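Local coordinates for protein ribokinase (PDB 1VM7) that probably phosphorylates D-ribose at O-5 with ATP and magnesium, feeding the product to nucleotide synthesis or the pentose phosphate pathway, at residues A[72-76]-A[124-128]; A[133-138]-A[157-162]. Numbering follows the deposited sequence.

Contact 1: residues A[72-76]-A[124-128]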
# COMPACT_ATOMS: atom_id res chain seq x y z
N VAL A 72 23.49 -8.35 3.10
CA VAL A 72 22.66 -9.34 3.76
C VAL A 72 21.37 -8.65 4.13
O VAL A 72 21.36 -7.62 4.84
CB VAL A 72 23.34 -10.03 4.97
CG1 VAL A 72 22.43 -11.11 5.56
CG2 VAL A 72 24.63 -10.67 4.50
N THR A 73 20.29 -9.18 3.58
CA THR A 73 18.97 -8.56 3.75
C THR A 73 17.91 -9.63 3.56
O THR A 73 18.13 -10.61 2.87
CB THR A 73 18.71 -7.37 2.77
OG1 THR A 73 17.46 -6.75 3.07
CG2 THR A 73 18.65 -7.83 1.33
N CYS A 74 16.78 -9.46 4.22
CA CYS A 74 15.68 -10.37 4.06
C CYS A 74 14.59 -9.75 3.22
O CYS A 74 14.10 -8.66 3.53
CB CYS A 74 15.10 -10.78 5.41
SG CYS A 74 16.00 -12.17 6.12
N ILE A 75 14.19 -10.46 2.17
CA ILE A 75 13.09 -10.02 1.34
C ILE A 75 12.15 -11.19 1.19
O ILE A 75 12.45 -12.26 1.66
CB ILE A 75 13.57 -9.50 -0.03
CG1 ILE A 75 14.33 -10.60 -0.81
CG2 ILE A 75 14.45 -8.27 0.18
CD1 ILE A 75 15.00 -10.13 -1.99
N GLY A 76 11.01 -10.97 0.56
CA GLY A 76 9.97 -11.98 0.48
C GLY A 76 10.12 -12.85 -0.75
O GLY A 76 11.20 -12.95 -1.35
N ALA A 124 9.45 -9.07 5.86
CA ALA A 124 10.66 -9.87 5.74
C ALA A 124 11.83 -9.32 6.55
O ALA A 124 12.64 -10.09 7.04
CB ALA A 124 11.05 -10.00 4.26
N ASN A 125 11.92 -8.00 6.72
CA ASN A 125 13.01 -7.42 7.51
C ASN A 125 13.08 -7.95 8.95
O ASN A 125 14.15 -8.09 9.50
CB ASN A 125 12.94 -5.89 7.51
CG ASN A 125 13.17 -5.30 6.13
OD1 ASN A 125 14.22 -5.50 5.53
ND2 ASN A 125 12.19 -4.58 5.64
N ALA A 126 11.92 -8.29 9.51
CA ALA A 126 11.83 -8.79 10.86
C ALA A 126 12.35 -10.23 10.98
O ALA A 126 12.53 -10.73 12.08
CB ALA A 126 10.37 -8.70 11.34
N GLU A 127 12.56 -10.89 9.85
CA GLU A 127 13.04 -12.24 9.85
C GLU A 127 14.54 -12.34 9.80
O GLU A 127 15.07 -13.44 9.87
CB GLU A 127 12.43 -12.97 8.66
CG GLU A 127 10.92 -13.02 8.69
CD GLU A 127 10.37 -13.72 9.93
OE1 GLU A 127 10.57 -14.96 10.12
OE2 GLU A 127 9.68 -13.03 10.71
N LEU A 128 15.23 -11.22 9.70
CA LEU A 128 16.67 -11.19 9.60
C LEU A 128 17.25 -11.30 11.00
O LEU A 128 17.64 -10.30 11.63
CB LEU A 128 17.13 -9.95 8.89
CG LEU A 128 18.64 -9.80 8.67
CD1 LEU A 128 19.39 -11.15 8.48
CD2 LEU A 128 18.90 -8.85 7.53
O HOH W 1 16.27 -7.13 6.03
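A short 3-10 turn sits on the end of strand 69-75, and A124 makes the first touch. A124 CB lies 3.5 Å from I75 C, while its carbonyl O packs against C74 CB at 3.0 Å and takes the turn's hydrogen bond from E127 N at 2.9 Å. N125 starts off pointing away from the strand, but its m rotamer folds the amide back. N125 OD1 accepts from a water at 2.7 Å, and that water accepts from C74 N at 3.0 Å, so the bridge serves a backbone NH that faces the turn. ND2 donates to S23 O, tying the same amide to the loop after strand 17-20. At E127 the chain passes C74 SG, 4.0 Å from E127 C. L128 finishes the cover: its CB meets C74 SG at 3.7 Å, CD2 lies 3.8 Å from T73 CA, and CD1 reaches V72 CG1 at 4.2 Å. The pattern follows strand alternation, with C74 directed at the turn and I75 turned to helix 79-90 on the other face. This is a loop packed on the C-terminal end of a parallel strand in the alpha/beta PfkB (ribokinase) fold, with N125 close to N24 and E149 of the predicted substrate site.

Contact 2: residues A[133-138]-A[157-162]; sequences IDWNTL and ECAKRF
I133 is extended (phi/psi -75/120; chi1 and chi2 m); D134 (-79/87) is the centre of an inverse gamma turn and the N-cap of the helix starting at W135. With chi1 t, D134 OD1 accepts from T137 N at 3.1 Å. Segment 157-162 is the last turn of helix 152-161; F162 leaves helical phi/psi at -63/117. CA-CA distances are I133-C158 8.4 Å, W135-R161 8.5 Å and L138-F162 7.9 Å. W135 takes chi1 m and chi2 111°, bringing CH2 3.6 Å from C158 CA at the ring edge. R161 (chi1 m, chi2 and chi3 t) crosses one indole face: CD stands 3.8 Å from the centroid of the W135 six-membered ring, a CH-pi contact, and CZ 3.8 Å from that of the five-membered ring, a cation-pi stack with planes at 9°. E157 (t, p) holds the guanidinium in a salt bridge, OE2 to R161 NE 3.0 Å. C158 (m) has its SG 4.3 Å from I133 CD1 and L138 CD2 and 3.9 Å from W135 CH2, an oblique sulfur-aromatic contact. F162 (t, chi2 59°) brings CE1 3.4 Å from O of L138 (t, p). The result is an Arg-Trp cation-pi stack covering the outer side of apolar packing between two helices on strands 17-20 and 143-146 of the alpha/beta sheet.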
# COMPACT_ATOMS: atom_id res chain seq x y z
N ILE A 133 22.58 -15.28 9.58
CA ILE A 133 23.83 -14.66 9.17
C ILE A 133 24.85 -15.73 8.85
O ILE A 133 25.20 -16.56 9.70
CB ILE A 133 24.44 -13.74 10.29
CG1 ILE A 133 23.47 -12.62 10.73
CG2 ILE A 133 25.76 -13.13 9.81
CD1 ILE A 133 22.98 -11.74 9.59
N ASP A 134 25.33 -15.71 7.61
CA ASP A 134 26.42 -16.55 7.18
C ASP A 134 27.72 -15.92 7.67
O ASP A 134 28.34 -15.12 6.95
CB ASP A 134 26.40 -16.59 5.67
CG ASP A 134 27.34 -17.57 5.11
OD1 ASP A 134 28.33 -17.93 5.81
OD2 ASP A 134 27.08 -17.98 3.96
N TRP A 135 28.11 -16.27 8.89
CA TRP A 135 29.27 -15.64 9.54
C TRP A 135 30.58 -15.94 8.84
O TRP A 135 31.50 -15.12 8.82
CB TRP A 135 29.43 -16.13 10.99
CG TRP A 135 28.36 -15.67 11.88
CD1 TRP A 135 27.38 -16.44 12.46
CD2 TRP A 135 28.11 -14.32 12.30
NE1 TRP A 135 26.55 -15.65 13.21
CE2 TRP A 135 26.96 -14.34 13.12
CE3 TRP A 135 28.74 -13.10 12.04
CZ2 TRP A 135 26.44 -13.19 13.70
CZ3 TRP A 135 28.22 -11.95 12.61
CH2 TRP A 135 27.08 -12.00 13.44
N ASN A 136 30.70 -17.15 8.30
CA ASN A 136 31.91 -17.50 7.56
C ASN A 136 32.06 -16.57 6.36
O ASN A 136 33.11 -15.98 6.15
N THR A 137 31.00 -16.41 5.59
CA THR A 137 31.02 -15.49 4.46
C THR A 137 31.19 -14.04 4.91
O THR A 137 31.93 -13.29 4.28
CB THR A 137 29.74 -15.62 3.67
OG1 THR A 137 29.67 -16.97 3.20
CG2 THR A 137 29.69 -14.64 2.51
N LEU A 138 30.53 -13.65 5.99
CA LEU A 138 30.63 -12.28 6.48
C LEU A 138 32.05 -11.93 6.91
O LEU A 138 32.47 -10.78 6.80
CB LEU A 138 29.69 -12.04 7.66
CG LEU A 138 29.65 -10.57 8.11
CD1 LEU A 138 29.03 -9.71 7.02
CD2 LEU A 138 28.88 -10.42 9.41
N GLU A 157 24.65 -8.41 17.18
CA GLU A 157 25.49 -9.58 17.07
C GLU A 157 26.53 -9.38 15.98
O GLU A 157 27.67 -9.77 16.16
CB GLU A 157 24.65 -10.84 16.83
CG GLU A 157 25.41 -12.15 16.98
CD GLU A 157 25.87 -12.42 18.41
OE1 GLU A 157 25.78 -11.52 19.28
OE2 GLU A 157 26.32 -13.55 18.65
N CYS A 158 26.13 -8.78 14.85
CA CYS A 158 27.08 -8.44 13.77
C CYS A 158 28.18 -7.50 14.22
O CYS A 158 29.34 -7.73 13.93
CB CYS A 158 26.34 -7.79 12.61
SG CYS A 158 25.48 -8.98 11.64
N ALA A 159 27.81 -6.42 14.90
CA ALA A 159 28.77 -5.45 15.41
C ALA A 159 29.72 -6.09 16.43
O ALA A 159 30.92 -5.80 16.46
CB ALA A 159 28.05 -4.24 16.03
N LYS A 160 29.17 -6.99 17.25
CA LYS A 160 29.96 -7.77 18.20
C LYS A 160 30.98 -8.68 17.51
O LYS A 160 32.15 -8.72 17.89
CB LYS A 160 29.08 -8.65 19.09
CG LYS A 160 28.25 -7.91 20.12
CD LYS A 160 27.59 -8.88 21.11
CE LYS A 160 28.53 -9.24 22.21
NZ LYS A 160 27.99 -10.34 23.06
N ARG A 161 30.51 -9.44 16.52
CA ARG A 161 31.36 -10.46 15.95
C ARG A 161 32.29 -9.98 14.82
O ARG A 161 33.29 -10.64 14.53
CB ARG A 161 30.52 -11.62 15.42
CG ARG A 161 29.75 -12.34 16.48
CD ARG A 161 29.58 -13.78 16.03
NE ARG A 161 28.37 -14.37 16.58
CZ ARG A 161 28.02 -15.63 16.37
NH1 ARG A 161 28.78 -16.44 15.62
NH2 ARG A 161 26.88 -16.07 16.91
N PHE A 162 31.94 -8.86 14.18
CA PHE A 162 32.70 -8.41 13.03
C PHE A 162 34.14 -8.07 13.37
O PHE A 162 34.43 -7.18 14.15
CB PHE A 162 32.05 -7.21 12.34
CG PHE A 162 32.49 -7.04 10.90
CD1 PHE A 162 32.28 -8.06 9.96
CD2 PHE A 162 33.12 -5.88 10.48
CE1 PHE A 162 32.67 -7.91 8.66
CE2 PHE A 162 33.51 -5.72 9.17
CZ PHE A 162 33.28 -6.73 8.26

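How the contacts relate
The two contacts follow one another along the chain, centres about 16 Å apart, and they meet at I133: its CD1 packs on L128 CD1 at 3.8 Å and on V72 CG1 at 4.1 Å, so the apolar side chains run on from one to the other. Both involve the nine-stranded sheet. Contact 1 includes one of its strands and is largely buried, relying on C74 and L128 side chains packed against each other and on backbone, with a water bridge near the predicted substrate site. Contact 2 joins two helices lying on the sheet, is only partly buried, and lies away from the annotated sites; there the outer side carries charge and an aromatic stack, while the inner side stays apolar.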